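Local atomic coordinates of heavy-metal chelation domain-containing protein (Pyrococcus horikoshii, PDB entry 3NPG), a protein that is of unknown function but may chelate heavy-metal ions. Residues 9-14 / 73-78; 35-40 / 89-94; 52-57 / 141-146; 71-74 / 80-83; 185-190 / 209-214. One frame throughout, in Å; residues are numbered along the deposited sequence.

Contacts 1, 2 and 4 are buried and close on one another in the part of the chain that carries the three-stranded antiparallel sheet. Contacts 1 and 4 share Lys73 and Ala74, while contacts 2 and 4 both use helix 79-96; Ile89 of contact 2 touches Ala74. Their chemistry differs: a lysine-aspartate salt bridge in contact 1, largely apolar packing of a helix on a sheet in contact 2, and backbone carbonyls set against side-chain stems in contact 4. Contacts 3 and 5 are only partly buried. Contact 3 joins the loop after strand 43-49 to the loop after strand 137-141 by a salt bridge beside neighbouring subunits, whereas contact 5, in the Rossmann-like part, rests on one lysine reaching a backbone oxygen.

Contact 1: residues 9-14 / 73-78; sequences RIKKKA and KADSLN
Lys11 reaches from helix 6-17 to Ala74 and Asp75 and meets them with successive atoms of its side chain. At the root, CB rests against the methyl of Ala74, CB to CB 4.1 Å. CG then takes the position between the backbone N and the carbonyl carbon (chi1 75°), from which the extended chain crosses the side chain of Asp75 at about a right angle. CD comes 3.8 Å from Asp75 OD1, and CE lies about equally far from the two oxygens, 3.4 Å from OD1 and 3.5 Å from OD2 of Asp75. This part of the fold is a helix-loop-helix connection, with residues 73-78 passing from helix 67-72 into helix 79-96; further along it, Ser76 OG accepts from Asn78 N in an ST turn, and Asn78 is the N-cap of the second helix. At the tip, Lys11 NZ forms a salt bridge with Asp75 OD1 at 3.1 Å, meeting that oxygen on its syn side but 32° out of the carboxylate plane. Asp72 OD1 supplies a second salt bridge to the ammonium, so two acids share one buried cation. A methionine here would probably leave the carboxylates of Asp72 and Asp75 without their positive mate. The other oxygen of Asp75, OD2, is hydrogen-bonded to Ser8 OG, near the start of the helix that carries Lys11.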
# COMPACT_ATOMS: atom_id res chain seq x y z
N ARG A 9 -12.12 28.08 -4.20
CA ARG A 9 -12.83 29.07 -5.02
C ARG A 9 -14.13 28.48 -5.56
O ARG A 9 -15.13 29.20 -5.67
CB ARG A 9 -11.94 29.58 -6.17
CG ARG A 9 -10.67 30.28 -5.67
CD ARG A 9 -9.90 30.97 -6.79
NE ARG A 9 -9.24 30.03 -7.69
CZ ARG A 9 -8.03 29.51 -7.46
NH1 ARG A 9 -7.36 29.82 -6.36
NH2 ARG A 9 -7.49 28.67 -8.33
N ILE A 10 -14.13 27.16 -5.87
CA ILE A 10 -15.32 26.45 -6.35
C ILE A 10 -16.40 26.38 -5.26
O ILE A 10 -17.57 26.62 -5.55
CB ILE A 10 -14.96 25.03 -6.92
CG1 ILE A 10 -14.02 25.16 -8.16
CG2 ILE A 10 -16.23 24.23 -7.27
CD1 ILE A 10 -13.34 23.86 -8.58
N LYS A 11 -15.99 26.11 -4.00
CA LYS A 11 -16.94 26.03 -2.88
C LYS A 11 -17.64 27.37 -2.61
O LYS A 11 -18.82 27.38 -2.26
CB LYS A 11 -16.27 25.47 -1.60
CG LYS A 11 -15.36 26.45 -0.88
CD LYS A 11 -15.31 26.20 0.59
CE LYS A 11 -14.46 27.21 1.30
NZ LYS A 11 -14.45 26.99 2.77
N LYS A 12 -16.92 28.50 -2.81
CA LYS A 12 -17.48 29.84 -2.62
C LYS A 12 -18.61 30.09 -3.62
O LYS A 12 -19.65 30.65 -3.25
CB LYS A 12 -16.39 30.92 -2.78
CG LYS A 12 -15.41 30.99 -1.62
CD LYS A 12 -14.19 31.83 -2.01
CE LYS A 12 -13.16 31.92 -0.91
NZ LYS A 12 -12.56 30.60 -0.59
N LYS A 13 -18.42 29.64 -4.88
CA LYS A 13 -19.43 29.78 -5.93
C LYS A 13 -20.60 28.83 -5.67
O LYS A 13 -21.76 29.20 -5.90
CB LYS A 13 -18.82 29.48 -7.32
CG LYS A 13 -17.76 30.48 -7.77
CD LYS A 13 -17.17 30.06 -9.12
CE LYS A 13 -16.12 31.02 -9.62
N ALA A 14 -20.31 27.59 -5.22
CA ALA A 14 -21.32 26.55 -4.96
C ALA A 14 -22.22 26.90 -3.76
O ALA A 14 -23.40 26.56 -3.78
CB ALA A 14 -20.64 25.21 -4.73
N LYS A 73 -16.51 22.60 3.91
CA LYS A 73 -15.44 21.67 4.25
C LYS A 73 -14.80 21.01 3.01
O LYS A 73 -14.09 20.01 3.15
CB LYS A 73 -15.95 20.60 5.24
CG LYS A 73 -16.46 21.16 6.57
CD LYS A 73 -15.33 21.56 7.50
CE LYS A 73 -15.83 22.17 8.77
NZ LYS A 73 -16.60 21.20 9.58
N ALA A 74 -15.02 21.58 1.81
CA ALA A 74 -14.44 21.04 0.57
C ALA A 74 -12.94 21.27 0.50
O ALA A 74 -12.23 20.45 -0.08
CB ALA A 74 -15.12 21.65 -0.63
N ASP A 75 -12.45 22.39 1.07
CA ASP A 75 -11.01 22.71 1.06
C ASP A 75 -10.33 22.29 2.39
O ASP A 75 -9.28 22.84 2.75
CB ASP A 75 -10.79 24.21 0.76
CG ASP A 75 -11.46 25.16 1.74
OD1 ASP A 75 -12.38 24.72 2.47
OD2 ASP A 75 -11.10 26.35 1.74
N SER A 76 -10.92 21.29 3.09
CA SER A 76 -10.40 20.80 4.37
C SER A 76 -9.14 19.95 4.18
O SER A 76 -8.96 19.36 3.12
CB SER A 76 -11.47 19.99 5.11
OG SER A 76 -10.96 19.39 6.29
N LEU A 77 -8.30 19.86 5.22
CA LEU A 77 -7.12 18.99 5.19
C LEU A 77 -7.55 17.54 5.38
O LEU A 77 -6.81 16.62 5.02
CB LEU A 77 -6.11 19.41 6.28
CG LEU A 77 -5.10 20.49 5.88
CD1 LEU A 77 -5.74 21.87 5.87
CD2 LEU A 77 -3.92 20.50 6.83
N ASN A 78 -8.76 17.33 5.92
CA ASN A 78 -9.35 16.01 6.13
C ASN A 78 -10.00 15.53 4.84
O ASN A 78 -10.94 16.16 4.35
CB ASN A 78 -10.39 16.09 7.27
CG ASN A 78 -10.86 14.75 7.79
OD1 ASN A 78 -11.02 13.77 7.05
ND2 ASN A 78 -11.18 14.71 9.07

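Contact 2: residues 35-40 / 89-94; sequences VLVEGI and INAVSQ
Ile89 O, one turn before Ser93 in the helix whose Ala91 meets Val35 and Val37, accepts from both OG and N of Ser93. Ser93 OG donates to Ile89 O at 2.7 Å from above the carbonyl plane, and the backbone N of Ser93 reaches the same oxygen from the opposite face. Helix 79-96 packs across strand 32-38, the central strand of a three-stranded antiparallel sheet; the axes of 35-38 and 89-94 are 7.8 Å apart at their closest and inclined at 39°. Alternate residues of the strand face the helix, and Ala91, with its small side chain, is the helix residue they meet. Val35 puts CG1 3.9 Å from Ala91 CB; that branch stands anti to the backbone N (chi1 165°). Val37 meets the same methyl with both branches. Val92 turns the other way, toward Leu67 and Ile71, and Asn90 ND2 donates to Val47 O, which ties the helix to the adjoining strand 43-49 as well. No hydrogen bond joins the two segments; aliphatic groups meet one another and also lie against backbone oxygens, with Val35 O 3.4 Å from Ala91 CB. Val37 CG1 lies 3.8 Å from Ala91 CB, while its CG2 settles beside the backbone, 3.7 Å from Ala91 O.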
# COMPACT_ATOMS: atom_id res chain seq x y z
N VAL A 35 -24.12 12.63 -1.95
CA VAL A 35 -24.93 13.62 -1.24
C VAL A 35 -26.23 13.82 -2.01
O VAL A 35 -26.20 14.16 -3.20
CB VAL A 35 -24.15 14.96 -1.04
CG1 VAL A 35 -25.09 16.09 -0.64
CG2 VAL A 35 -23.02 14.80 -0.02
N LEU A 36 -27.36 13.54 -1.35
CA LEU A 36 -28.68 13.72 -1.95
C LEU A 36 -29.29 15.06 -1.52
O LEU A 36 -29.33 15.36 -0.32
CB LEU A 36 -29.60 12.54 -1.55
CG LEU A 36 -30.99 12.50 -2.21
CD1 LEU A 36 -30.88 12.45 -3.73
CD2 LEU A 36 -31.80 11.32 -1.69
N VAL A 37 -29.68 15.91 -2.49
CA VAL A 37 -30.26 17.22 -2.19
C VAL A 37 -31.66 17.36 -2.78
O VAL A 37 -32.03 16.60 -3.67
CB VAL A 37 -29.33 18.40 -2.62
CG1 VAL A 37 -28.00 18.35 -1.87
CG2 VAL A 37 -29.11 18.42 -4.14
N GLU A 38 -32.44 18.36 -2.30
CA GLU A 38 -33.79 18.59 -2.81
C GLU A 38 -34.08 20.08 -2.95
O GLU A 38 -33.78 20.87 -2.04
CB GLU A 38 -34.83 17.92 -1.91
CG GLU A 38 -36.24 17.94 -2.48
CD GLU A 38 -37.25 17.12 -1.71
OE1 GLU A 38 -37.12 17.01 -0.47
OE2 GLU A 38 -38.20 16.60 -2.35
N GLY A 39 -34.70 20.45 -4.07
CA GLY A 39 -35.15 21.80 -4.34
C GLY A 39 -36.62 21.85 -4.69
O GLY A 39 -37.32 20.85 -4.56
N ILE A 40 -37.08 23.01 -5.17
CA ILE A 40 -38.48 23.19 -5.57
C ILE A 40 -38.83 22.37 -6.83
O ILE A 40 -39.96 21.89 -6.96
CB ILE A 40 -38.80 24.71 -5.72
CG1 ILE A 40 -38.84 25.43 -4.33
CG2 ILE A 40 -40.07 24.94 -6.50
CD1 ILE A 40 -40.03 24.95 -3.32
N ILE A 89 -20.93 19.66 -3.61
CA ILE A 89 -20.78 20.63 -4.71
C ILE A 89 -21.37 20.03 -5.99
O ILE A 89 -22.10 20.72 -6.72
CB ILE A 89 -19.28 21.05 -4.91
CG1 ILE A 89 -18.77 21.86 -3.70
CG2 ILE A 89 -19.09 21.85 -6.22
CD1 ILE A 89 -17.28 22.08 -3.68
N ASN A 90 -21.11 18.73 -6.23
CA ASN A 90 -21.65 18.01 -7.38
C ASN A 90 -23.17 17.86 -7.29
O ASN A 90 -23.85 17.96 -8.31
CB ASN A 90 -20.98 16.64 -7.51
CG ASN A 90 -19.52 16.71 -7.86
OD1 ASN A 90 -19.03 17.69 -8.42
ND2 ASN A 90 -18.79 15.64 -7.58
N ALA A 91 -23.70 17.66 -6.06
CA ALA A 91 -25.14 17.55 -5.83
C ALA A 91 -25.85 18.84 -6.25
O ALA A 91 -26.82 18.79 -7.01
CB ALA A 91 -25.42 17.25 -4.37
N VAL A 92 -25.31 20.00 -5.80
CA VAL A 92 -25.84 21.33 -6.15
C VAL A 92 -25.72 21.55 -7.67
O VAL A 92 -26.66 22.05 -8.30
CB VAL A 92 -25.12 22.45 -5.34
CG1 VAL A 92 -25.55 23.84 -5.82
CG2 VAL A 92 -25.38 22.30 -3.84
N SER A 93 -24.58 21.12 -8.25
CA SER A 93 -24.30 21.25 -9.68
C SER A 93 -25.26 20.44 -10.53
O SER A 93 -25.76 20.93 -11.53
CB SER A 93 -22.87 20.84 -9.98
OG SER A 93 -21.94 21.63 -9.25
N GLN A 94 -25.54 19.18 -10.13
CA GLN A 94 -26.44 18.27 -10.86
C GLN A 94 -27.89 18.76 -10.87
O GLN A 94 -28.66 18.40 -11.76
CB GLN A 94 -26.34 16.84 -10.31
CG GLN A 94 -25.00 16.17 -10.61
CD GLN A 94 -24.84 15.84 -12.07
OE1 GLN A 94 -25.41 14.89 -12.57
NE2 GLN A 94 -24.01 16.60 -12.77

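Contact 3: residues 52-57 / 141-146; sequences PEEVQR and FERNMK
Two pairs of side chains join residues 52-57 to 141-146, Glu54 with Arg143 and Glu53 with Asn144, and they are turned in contrasting ways. The carboxylate of Glu53 stacks on the amide of Asn144 with planes only 4° apart, Glu53 CD to Asn144 CG 4.1 Å, although the two side chains cross at about a right angle. Glu54 and Arg143 also cross, but here the carboxylate and guanidinium planes are steeply inclined, by 72°. Arg143, extended from CG to NE, presents its NE edge: NE donates to Glu54 OE2 at 3.0 Å, close to the guanidinium plane and on the syn side of the oxygen, but 33° out of the carboxylate plane. A second bond, from Arg143 NH2 to the same OE2, is weak. Within 141-146, Glu142 OE2 accepts from the backbone N of Asn144 at 3.0 Å through its anti lone pair. Neighbouring groups complete the pair: Glu54 OE1 bonds Ser154 OG and Arg143 NH2 forms a salt bridge with Asp155, both of the second subunit. A leucine at Arg143 would probably leave Glu54 and that Asp155 without their cation. Lying between an acid of its own chain and one of the second subunit, the guanidinium probably balances negative charge on both sides of the interface.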
# COMPACT_ATOMS: atom_id res chain seq x y z
N PRO A 52 -9.82 5.54 -0.13
CA PRO A 52 -9.45 5.03 1.20
C PRO A 52 -7.96 5.04 1.48
O PRO A 52 -7.56 5.19 2.63
CB PRO A 52 -10.02 3.61 1.21
CG PRO A 52 -10.18 3.25 -0.24
CD PRO A 52 -10.52 4.52 -0.93
N GLU A 53 -7.12 4.90 0.43
CA GLU A 53 -5.66 4.92 0.57
C GLU A 53 -5.16 6.29 1.08
O GLU A 53 -4.04 6.38 1.58
CB GLU A 53 -4.96 4.52 -0.75
CG GLU A 53 -5.21 5.48 -1.92
CD GLU A 53 -6.47 5.24 -2.74
OE1 GLU A 53 -7.24 4.32 -2.39
OE2 GLU A 53 -6.66 5.96 -3.74
N GLU A 54 -6.00 7.34 0.96
CA GLU A 54 -5.67 8.70 1.41
C GLU A 54 -6.14 8.94 2.85
O GLU A 54 -5.71 9.91 3.49
CB GLU A 54 -6.30 9.74 0.47
CG GLU A 54 -5.85 9.61 -0.98
CD GLU A 54 -4.43 10.05 -1.23
OE1 GLU A 54 -4.14 11.26 -1.12
OE2 GLU A 54 -3.59 9.18 -1.57
N VAL A 55 -7.04 8.07 3.36
CA VAL A 55 -7.58 8.20 4.72
C VAL A 55 -6.55 7.76 5.76
O VAL A 55 -6.11 6.60 5.76
CB VAL A 55 -8.92 7.44 4.89
CG1 VAL A 55 -9.52 7.68 6.28
CG2 VAL A 55 -9.92 7.82 3.81
N GLN A 56 -6.15 8.68 6.64
CA GLN A 56 -5.19 8.36 7.70
C GLN A 56 -5.91 8.15 9.02
O GLN A 56 -5.46 7.36 9.86
CB GLN A 56 -4.13 9.47 7.82
CG GLN A 56 -3.42 9.79 6.50
CD GLN A 56 -2.03 10.31 6.70
OE1 GLN A 56 -1.44 10.19 7.78
NE2 GLN A 56 -1.44 10.82 5.64
N ARG A 57 -7.05 8.85 9.20
CA ARG A 57 -7.87 8.78 10.41
C ARG A 57 -9.35 8.86 10.02
O ARG A 57 -9.70 9.58 9.08
CB ARG A 57 -7.53 9.94 11.37
CG ARG A 57 -6.09 9.92 11.89
CD ARG A 57 -5.61 11.31 12.30
NE ARG A 57 -5.47 12.21 11.14
CZ ARG A 57 -4.36 12.31 10.41
NH1 ARG A 57 -3.30 11.55 10.69
NH2 ARG A 57 -4.31 13.15 9.39
N PHE A 141 -0.31 7.74 -15.42
CA PHE A 141 0.16 7.97 -14.06
C PHE A 141 -0.85 7.48 -13.05
O PHE A 141 -2.02 7.88 -13.10
CB PHE A 141 0.45 9.47 -13.82
CG PHE A 141 1.38 10.08 -14.84
CD1 PHE A 141 2.76 10.00 -14.69
CD2 PHE A 141 0.88 10.75 -15.95
CE1 PHE A 141 3.62 10.56 -15.63
CE2 PHE A 141 1.74 11.30 -16.90
CZ PHE A 141 3.11 11.20 -16.74
N GLU A 142 -0.43 6.60 -12.14
CA GLU A 142 -1.33 6.06 -11.12
C GLU A 142 -0.73 6.18 -9.72
O GLU A 142 0.43 5.83 -9.51
CB GLU A 142 -1.74 4.61 -11.44
CG GLU A 142 -2.77 4.02 -10.48
CD GLU A 142 -4.06 4.82 -10.34
OE1 GLU A 142 -4.83 4.90 -11.32
OE2 GLU A 142 -4.32 5.33 -9.22
N ARG A 143 -1.52 6.69 -8.78
CA ARG A 143 -1.10 6.88 -7.40
C ARG A 143 -1.44 5.62 -6.54
O ARG A 143 -0.63 5.23 -5.69
CB ARG A 143 -1.77 8.14 -6.82
CG ARG A 143 -1.24 8.55 -5.47
CD ARG A 143 -1.71 9.93 -5.08
NE ARG A 143 -1.61 10.13 -3.64
CZ ARG A 143 -0.52 10.58 -3.02
NH1 ARG A 143 0.55 10.91 -3.72
NH2 ARG A 143 -0.52 10.73 -1.70
N ASN A 144 -2.62 5.00 -6.77
CA ASN A 144 -3.05 3.79 -6.05
C ASN A 144 -2.33 2.54 -6.58
O ASN A 144 -2.35 2.29 -7.79
CB ASN A 144 -4.58 3.62 -6.15
CG ASN A 144 -5.13 2.42 -5.40
OD1 ASN A 144 -4.53 1.92 -4.43
ND2 ASN A 144 -6.32 1.98 -5.79
N MSE A 145 -1.70 1.76 -5.68
CA MSE A 145 -0.95 0.55 -6.08
C MSE A 145 -1.84 -0.55 -6.66
O MSE A 145 -1.38 -1.36 -7.46
CB MSE A 145 -0.11 0.01 -4.91
CG MSE A 145 1.08 0.91 -4.55
SE MSE A 145 2.31 1.24 -6.06
CE MSE A 145 3.63 -0.15 -5.67
N LYS A 146 -3.13 -0.58 -6.26
CA LYS A 146 -4.08 -1.59 -6.75
C LYS A 146 -4.31 -1.46 -8.28
O LYS A 146 -4.40 -2.47 -8.98
CB LYS A 146 -5.41 -1.47 -6.00
CG LYS A 146 -6.23 -2.76 -6.03

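Contact 4: residues 71-74 / 80-83; sequences IDKA and IERT
The corner between helix 67-72 and helix 79-96 brings Lys73 and Ala74, just after the first helix, against Glu81 and Arg82 in the first turn of the second. The backbones of this helix-loop-helix connection come close: the CA atoms of Ala74 and Arg82 are 4.2 Å apart. Lys73 is the first residue to leave helical backbone angles, and its carbonyl oxygen turns toward the second helix, where Arg82 CA makes a CA-H...O contact with Lys73 O at 3.6 Å. The backbone N of Arg82 lies near that oxygen as well, but at a poor angle for a hydrogen bond. On one side of the corner the stems of Lys73 and Glu81 cross obliquely, CB to CB 3.9 Å. Lys73 is bent at chi2 (-77°), which lays its CD 3.5 Å from Glu81 OE1, whereas its NZ stays 4.5 Å from that oxygen, beyond a salt bridge. The ends are held by third parties: Ser61 OG bonds both Lys73 NZ and Glu81 OE2, Glu69 pairs with Lys73, and Ser76 OG bonds Glu81 OE1. On the Ala74 side, the carbonyl oxygen packs against the aliphatic stem of Arg82, with Arg82 CD 3.4 Å from Ala74 O. The guanidinium passes beyond, NH1 to Ser76 O and NE to Val176 O. No hydrogen bond crosses between residues 71-74 and 80-83 directly, so the acid and base at the corner, Glu81 and Lys73, are satisfied through Ser61, Glu69 and Ser76 rather than by each other.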
# COMPACT_ATOMS: atom_id res chain seq x y z
N ILE A 71 -20.26 21.81 1.93
CA ILE A 71 -19.55 22.58 0.89
C ILE A 71 -18.40 23.41 1.49
O ILE A 71 -17.34 23.52 0.87
CB ILE A 71 -20.53 23.46 0.04
CG1 ILE A 71 -21.65 22.59 -0.59
CG2 ILE A 71 -19.78 24.25 -1.04
CD1 ILE A 71 -22.83 23.37 -1.14
N ASP A 72 -18.59 23.97 2.69
CA ASP A 72 -17.55 24.77 3.35
C ASP A 72 -16.31 23.91 3.67
O ASP A 72 -15.19 24.42 3.67
CB ASP A 72 -18.09 25.43 4.63
CG ASP A 72 -17.10 26.34 5.32
OD1 ASP A 72 -16.51 27.21 4.63
OD2 ASP A 72 -16.90 26.19 6.55
N LYS A 73 -16.51 22.60 3.91
CA LYS A 73 -15.44 21.67 4.25
C LYS A 73 -14.80 21.01 3.01
O LYS A 73 -14.09 20.01 3.15
CB LYS A 73 -15.95 20.60 5.24
CG LYS A 73 -16.46 21.16 6.57
CD LYS A 73 -15.33 21.56 7.50
CE LYS A 73 -15.83 22.17 8.77
NZ LYS A 73 -16.60 21.20 9.58
N ALA A 74 -15.02 21.58 1.81
CA ALA A 74 -14.44 21.04 0.57
C ALA A 74 -12.94 21.27 0.50
O ALA A 74 -12.23 20.45 -0.08
CB ALA A 74 -15.12 21.65 -0.63
N ILE A 80 -11.97 12.98 4.30
CA ILE A 80 -13.38 12.64 4.53
C ILE A 80 -14.26 13.88 4.37
O ILE A 80 -15.30 13.83 3.69
CB ILE A 80 -13.59 11.95 5.92
CG1 ILE A 80 -12.65 10.73 6.08
CG2 ILE A 80 -15.06 11.56 6.12
CD1 ILE A 80 -12.62 10.15 7.47
N GLU A 81 -13.83 15.02 4.95
CA GLU A 81 -14.54 16.29 4.85
C GLU A 81 -14.51 16.85 3.41
O GLU A 81 -15.50 17.42 2.96
CB GLU A 81 -13.98 17.31 5.84
CG GLU A 81 -14.23 16.95 7.30
CD GLU A 81 -13.58 17.87 8.32
OE1 GLU A 81 -13.10 18.96 7.92
OE2 GLU A 81 -13.56 17.50 9.51
N ARG A 82 -13.37 16.66 2.69
CA ARG A 82 -13.23 17.10 1.29
C ARG A 82 -14.16 16.31 0.38
O ARG A 82 -14.86 16.90 -0.46
CB ARG A 82 -11.79 16.92 0.79
CG ARG A 82 -10.86 18.05 1.16
CD ARG A 82 -9.72 18.21 0.15
NE ARG A 82 -8.92 16.99 0.01
CZ ARG A 82 -7.92 16.65 0.82
NH1 ARG A 82 -7.63 17.40 1.88
NH2 ARG A 82 -7.23 15.54 0.61
N THR A 83 -14.13 14.95 0.48
CA THR A 83 -14.94 14.07 -0.36
C THR A 83 -16.44 14.35 -0.19
O THR A 83 -17.15 14.49 -1.18
CB THR A 83 -14.58 12.60 -0.11
OG1 THR A 83 -13.15 12.47 -0.07
CG2 THR A 83 -15.15 11.67 -1.17

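Contact 5: residues 185-190 / 209-214; sequences DRAKKA and GTKVTH
Lys211 stretches out toward Ala187 because its CG stands anti to the carbonyl carbon (chi1 -69°) and every later torsion is near 180°. The straight chain passes the methyl of Ala187, CB to Lys211 CD 4.3 Å, and ends with a hydrogen bond from NZ to Ala187 O at 3.1 Å. NZ sits above the carbonyl plane, not on a lone pair, with a C=O...N angle of 108°, and CD lies 3.5 Å from the same oxygen. Ala187, just after helix 180-186, is the centre of an inverse gamma turn, and its carbonyl oxygen is the one the lysine meets; Leu184 O offers NZ a further, weak bond. Lys188 folds back beside it, its NZ donating to Asp185 O at 3.1 Å and forming a long salt bridge with Asp185 OD1. Two ammonium groups thus gather where the helix closes, a placing that would probably suit the negative end of its dipole. In the Rossmann-like domain, helix 180-186 lies in the connection between the neighbouring parallel strands 167-171 and 192-196, and Ala187 packs on Ile168 and Ile193. Lys211, also against Ile193, belongs to the loop entering strand 214-220, next to 192-196.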
# COMPACT_ATOMS: atom_id res chain seq x y z
N ASP A 185 -1.25 23.81 -13.47
CA ASP A 185 -0.06 24.65 -13.45
C ASP A 185 1.04 24.08 -14.35
O ASP A 185 1.75 24.84 -15.03
CB ASP A 185 0.46 24.82 -12.01
CG ASP A 185 1.87 25.41 -11.91
OD1 ASP A 185 2.10 26.50 -12.50
OD2 ASP A 185 2.72 24.81 -11.20
N ARG A 186 1.18 22.73 -14.38
CA ARG A 186 2.22 22.07 -15.18
C ARG A 186 1.78 21.79 -16.62
O ARG A 186 2.61 21.43 -17.45
CB ARG A 186 2.70 20.78 -14.48
CG ARG A 186 3.33 21.03 -13.10
CD ARG A 186 4.50 22.00 -13.16
NE ARG A 186 5.68 21.40 -13.78
CZ ARG A 186 6.77 22.09 -14.12
NH1 ARG A 186 6.83 23.40 -13.93
NH2 ARG A 186 7.81 21.46 -14.67
N ALA A 187 0.49 22.03 -16.93
CA ALA A 187 -0.05 21.84 -18.29
C ALA A 187 0.34 23.03 -19.19
O ALA A 187 -0.53 23.77 -19.67
CB ALA A 187 -1.56 21.71 -18.23
N LYS A 188 1.66 23.22 -19.40
CA LYS A 188 2.23 24.37 -20.13
C LYS A 188 1.84 24.40 -21.61
O LYS A 188 1.54 25.47 -22.14
CB LYS A 188 3.78 24.39 -20.00
CG LYS A 188 4.30 24.23 -18.57
CD LYS A 188 4.10 25.47 -17.72
CE LYS A 188 4.76 25.34 -16.37
NZ LYS A 188 4.37 26.44 -15.46
N LYS A 189 1.90 23.23 -22.29
CA LYS A 189 1.73 23.13 -23.74
C LYS A 189 0.39 22.42 -24.13
O LYS A 189 0.05 22.33 -25.33
CB LYS A 189 2.94 22.38 -24.33
CG LYS A 189 3.04 22.38 -25.83
CD LYS A 189 4.36 21.81 -26.31
CE LYS A 189 4.22 20.41 -26.85
NZ LYS A 189 5.50 19.90 -27.39
N ALA A 190 -0.37 21.94 -23.13
CA ALA A 190 -1.62 21.22 -23.38
C ALA A 190 -2.71 22.13 -23.90
O ALA A 190 -2.93 23.21 -23.34
CB ALA A 190 -2.08 20.50 -22.13
N GLY A 209 -11.99 30.22 -16.60
CA GLY A 209 -10.70 30.86 -16.38
C GLY A 209 -9.55 29.87 -16.27
O GLY A 209 -8.41 30.21 -16.59
N THR A 210 -9.84 28.63 -15.82
CA THR A 210 -8.81 27.59 -15.69
C THR A 210 -8.43 27.02 -17.05
O THR A 210 -9.08 27.32 -18.06
CB THR A 210 -9.26 26.47 -14.71
OG1 THR A 210 -10.29 25.70 -15.31
CG2 THR A 210 -9.72 27.02 -13.36
N LYS A 211 -7.39 26.18 -17.09
CA LYS A 211 -6.93 25.55 -18.33
C LYS A 211 -7.82 24.36 -18.75
O LYS A 211 -7.69 23.86 -19.87
CB LYS A 211 -5.46 25.11 -18.21
CG LYS A 211 -4.47 26.27 -18.14
CD LYS A 211 -3.04 25.77 -18.19
CE LYS A 211 -2.04 26.88 -18.02
NZ LYS A 211 -0.65 26.36 -17.96
N VAL A 212 -8.75 23.93 -17.85
CA VAL A 212 -9.69 22.82 -18.14
C VAL A 212 -10.55 23.19 -19.35
O VAL A 212 -11.14 24.28 -19.38
CB VAL A 212 -10.58 22.47 -16.90
CG1 VAL A 212 -11.57 21.35 -17.23
CG2 VAL A 212 -9.73 22.11 -15.69
N THR A 213 -10.59 22.31 -20.36
CA THR A 213 -11.34 22.59 -21.60
C THR A 213 -12.68 21.87 -21.63
O THR A 213 -13.66 22.41 -22.15
CB THR A 213 -10.48 22.27 -22.82
OG1 THR A 213 -10.09 20.89 -22.76
CG2 THR A 213 -9.25 23.18 -22.93
N HIS A 214 -12.73 20.63 -21.10
CA HIS A 214 -13.95 19.82 -21.12
C HIS A 214 -14.19 19.14 -19.77
O HIS A 214 -13.25 18.95 -19.00
CB HIS A 214 -13.87 18.74 -22.22
CG HIS A 214 -13.78 19.30 -23.61
ND1 HIS A 214 -12.58 19.76 -24.13
CD2 HIS A 214 -14.73 19.39 -24.56
CE1 HIS A 214 -12.86 20.17 -25.35
NE2 HIS A 214 -14.13 19.95 -25.67